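Local atomic coordinates of secretion protein Snm4 (Mycobacterium xenopi, PDB entry 7B7J), a protein that probably forms part of the mycobacterial ESX-5 type VII secretion pore complex as EccD5, contributing a cytosolic ubiquitin-like domain. Residues V53-R56 with L57-L60; N86-L89 with T90-E93. All coordinates share one frame; numbering follows the deposited sequence.

Interaction 1: V53-R56 with L57-L60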
# COMPACT_ATOMS: atom_id res chain seq x y z
N VAL A 53 -2.29 -8.12 -0.59
CA VAL A 53 -3.64 -7.55 -0.71
C VAL A 53 -4.53 -8.45 -1.51
O VAL A 53 -5.78 -8.66 -1.19
CB VAL A 53 -3.61 -6.10 -1.04
CG1 VAL A 53 -4.95 -5.59 -1.59
CG2 VAL A 53 -3.01 -5.31 0.07
N ASN A 54 -4.11 -8.76 -2.76
CA ASN A 54 -4.91 -9.56 -3.68
C ASN A 54 -5.21 -10.93 -3.04
O ASN A 54 -6.29 -11.42 -3.39
CB ASN A 54 -4.29 -9.63 -5.04
CG ASN A 54 -4.58 -8.35 -5.83
OD1 ASN A 54 -5.44 -7.53 -5.53
ND2 ASN A 54 -3.72 -8.08 -6.85
N THR A 55 -4.28 -11.56 -2.34
CA THR A 55 -4.60 -12.82 -1.65
C THR A 55 -5.82 -12.57 -0.71
O THR A 55 -6.66 -13.36 -0.72
CB THR A 55 -3.38 -13.31 -0.90
OG1 THR A 55 -2.51 -13.64 -1.99
CG2 THR A 55 -3.69 -14.61 -0.15
N ARG A 56 -5.74 -11.53 0.12
CA ARG A 56 -6.86 -11.23 1.03
C ARG A 56 -8.15 -10.98 0.28
O ARG A 56 -9.23 -11.44 0.63
CB ARG A 56 -6.34 -10.08 1.91
CG ARG A 56 -7.27 -9.82 3.05
CD ARG A 56 -7.60 -10.99 3.96
NE ARG A 56 -8.42 -10.33 5.05
CZ ARG A 56 -8.79 -11.01 6.18
NH1 ARG A 56 -8.43 -12.31 6.24
NH2 ARG A 56 -9.38 -10.39 7.23
N LEU A 57 -8.09 -10.15 -0.81
CA LEU A 57 -9.34 -9.89 -1.58
C LEU A 57 -9.90 -11.11 -2.13
O LEU A 57 -11.15 -11.34 -2.24
CB LEU A 57 -9.04 -8.82 -2.69
CG LEU A 57 -8.64 -7.43 -2.18
CD1 LEU A 57 -8.42 -6.46 -3.40
CD2 LEU A 57 -9.71 -6.78 -1.31
N ARG A 58 -9.05 -12.01 -2.60
CA ARG A 58 -9.58 -13.24 -3.26
C ARG A 58 -10.32 -14.12 -2.24
O ARG A 58 -11.33 -14.71 -2.61
CB ARG A 58 -8.48 -13.98 -4.02
CG ARG A 58 -8.18 -13.39 -5.39
CD ARG A 58 -7.11 -14.16 -6.14
NE ARG A 58 -5.77 -13.94 -5.60
CZ ARG A 58 -4.99 -14.89 -5.10
NH1 ARG A 58 -5.41 -16.15 -5.07
NH2 ARG A 58 -3.80 -14.59 -4.64
N GLU A 59 -9.83 -14.20 -1.01
CA GLU A 59 -10.52 -14.97 0.06
C GLU A 59 -11.90 -14.35 0.29
O GLU A 59 -12.84 -15.10 0.54
CB GLU A 59 -9.72 -14.89 1.35
CG GLU A 59 -8.39 -15.61 1.28
CD GLU A 59 -7.42 -15.29 2.40
OE1 GLU A 59 -6.26 -15.75 2.33
OE2 GLU A 59 -7.83 -14.60 3.35
N LEU A 60 -11.98 -13.02 0.25
CA LEU A 60 -13.30 -12.32 0.36
C LEU A 60 -14.14 -12.32 -0.89
O LEU A 60 -15.27 -11.91 -0.76
CB LEU A 60 -13.05 -10.93 0.87
CG LEU A 60 -12.34 -10.73 2.17
CD1 LEU A 60 -11.71 -9.39 2.30
CD2 LEU A 60 -13.40 -11.07 3.26
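Leu57 N gives its proton to Val53 O at 2.8 Å in a nearly straight bond (164°), and that link is the first of four successive i to i+4 bonds joining 53-56 to 57-60 in the last turns of helix 42-60, the helix that lies against the sheet in this ubiquitin-like beta-grasp domain. Arg58 N, Glu59 N and Leu60 N continue the series to the carbonyl oxygens of Asn54, Thr55 and Arg56, the last two bonds lengthening to 3.3 and 3.2 Å. One face of this stretch is apolar: Val53 and Leu57 lie side by side and point the same way, with Val53 CG1 4.0 Å from Leu57 CD1, and they reach Ile32 and Val30 of strand 30-37. Asn54 OD1 borders this face, 3.8 Å from Leu57 CD1, and accepts a hydrogen bond from Leu65 N, tying the helix to the chain that follows it. Charged groups occupy the outer side. The Arg56 side chain has CG anti to the backbone N (chi1 -170°) and then bends at chi2, which carries the guanidinium along the helix to meet Glu59 in a long salt bridge. The two chains cross at about a right angle and their flat ends are turned 75° apart, so the groups do not pair in a common plane; Glu59 OE2 approaches the guanidinium edge and sits 3.7 Å from Arg56 NH1.

Interaction 2: N86-L89 with T90-E93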
# COMPACT_ATOMS: atom_id res chain seq x y z
N ASN A 86 11.33 6.39 -2.56
CA ASN A 86 12.74 6.22 -2.11
C ASN A 86 12.92 6.37 -0.56
O ASN A 86 13.99 6.17 -0.07
CB ASN A 86 13.65 7.24 -2.75
CG ASN A 86 13.09 8.67 -2.58
OD1 ASN A 86 11.91 9.05 -2.90
ND2 ASN A 86 14.01 9.56 -2.17
N LEU A 87 11.93 6.61 0.19
CA LEU A 87 12.00 6.77 1.65
C LEU A 87 11.17 5.70 2.31
O LEU A 87 10.19 5.08 1.73
CB LEU A 87 11.48 8.17 1.98
CG LEU A 87 12.22 9.40 1.49
CD1 LEU A 87 11.44 10.55 2.04
CD2 LEU A 87 13.62 9.44 1.98
N SER A 88 11.59 5.41 3.54
CA SER A 88 10.89 4.48 4.46
C SER A 88 9.53 5.04 4.95
O SER A 88 9.32 6.26 5.00
CB SER A 88 11.78 3.87 5.58
OG SER A 88 12.00 4.95 6.50
N LEU A 89 8.75 4.11 5.56
CA LEU A 89 7.62 4.53 6.38
C LEU A 89 8.09 5.50 7.47
O LEU A 89 7.46 6.55 7.70
CB LEU A 89 6.97 3.32 7.00
CG LEU A 89 6.28 2.40 6.01
CD1 LEU A 89 5.95 0.99 6.62
CD2 LEU A 89 5.04 3.01 5.35
N THR A 90 9.09 5.07 8.24
CA THR A 90 9.56 5.93 9.37
C THR A 90 9.94 7.32 8.85
O THR A 90 9.57 8.34 9.54
CB THR A 90 10.72 5.25 10.12
OG1 THR A 90 10.13 4.02 10.53
CG2 THR A 90 11.39 6.03 11.22
N GLU A 91 10.71 7.36 7.80
CA GLU A 91 11.19 8.69 7.30
C GLU A 91 10.04 9.54 6.87
O GLU A 91 10.23 10.80 6.88
CB GLU A 91 12.08 8.41 6.13
CG GLU A 91 13.50 7.95 6.53
CD GLU A 91 14.38 7.50 5.36
OE1 GLU A 91 13.93 6.84 4.41
OE2 GLU A 91 15.59 7.65 5.42
N GLN A 92 8.87 9.00 6.51
CA GLN A 92 7.72 9.72 5.99
C GLN A 92 6.73 9.89 7.13
O GLN A 92 5.56 10.17 6.83
CB GLN A 92 7.16 9.03 4.73
CG GLN A 92 8.23 9.06 3.69
CD GLN A 92 7.69 8.50 2.43
OE1 GLN A 92 7.11 9.29 1.63
NE2 GLN A 92 8.00 7.26 2.12
N GLU A 93 7.05 9.52 8.33
CA GLU A 93 6.20 9.68 9.55
C GLU A 93 4.95 8.89 9.41
O GLU A 93 3.85 9.27 9.86
CB GLU A 93 5.84 11.13 9.73
CG GLU A 93 6.98 12.03 10.03
CD GLU A 93 6.51 13.47 10.29
OE1 GLU A 93 6.64 13.93 11.40
OE2 GLU A 93 5.88 14.12 9.39
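This local contact is a capping box at the start of a short turn, in the loop between strands 70-76 and 99-107, a region where ubiquitin itself carries a short 3-10 helix. Ser88 is the N-cap and Glu91 the third residue after it, and each side chain bonds the backbone N-H of the other. Glu91 N donates to Ser88 OG at 3.0 Å, and Ser88 N donates to Glu91 OE1 at 2.9 Å in an almost linear bond (173°) that uses the anti lone pair of the carboxylate oxygen. With chi1 at 73°, Ser88 OG lies between its own backbone N and carbonyl carbon, and from there it faces the amide of Glu91. The Glu91 chain runs extended beyond CG, bringing OE1 back over the start of the turn. There the Leu87 and Glu91 side chains cross at about a right angle, with Glu91 OE1 3.6 Å from Leu87 CD2.

Inside the turn, Gln92 N bonds Leu89 O at 3.1 Å, with the donor above the carbonyl plane, and adds a weak bond to Ser88 O. Gln92 NE2 makes a second weak bond to Ser88 O, while Gln92 OE1 accepts from Arg84 N. The turn is seated by its other side chains: Leu89 packs on Ile42 and Met45 of helix 42-60, and Thr90 OG1 bonds Ala38 O.

The chemistry implies that two backbone N-H groups at the start of the turn, those of Ser88 and Glu91, find their acceptors in side chains. The nearly straight N-H bond from Ser88 would probably favour the charged form of the Glu91 carboxylate.

How the interactions relate
Both contacts are local, and they lie near opposite ends of helix 42-60: interaction 1 falls within its last turns, whereas interaction 2 sits in a loop beside its start, where Leu87 shares a backbone hydrogen bond with Ile42. Their centres are 26 Å apart and their nearest atoms remain about 13 Å from each other, so the connection between them is indirect and runs through the helix. Strand 30-37 gives a second route, since interaction 1 packs on its beginning and interaction 2 bonds to the chain just beyond its end. The two contacts thus stand on opposite sides of the centre of one compact beta-grasp domain.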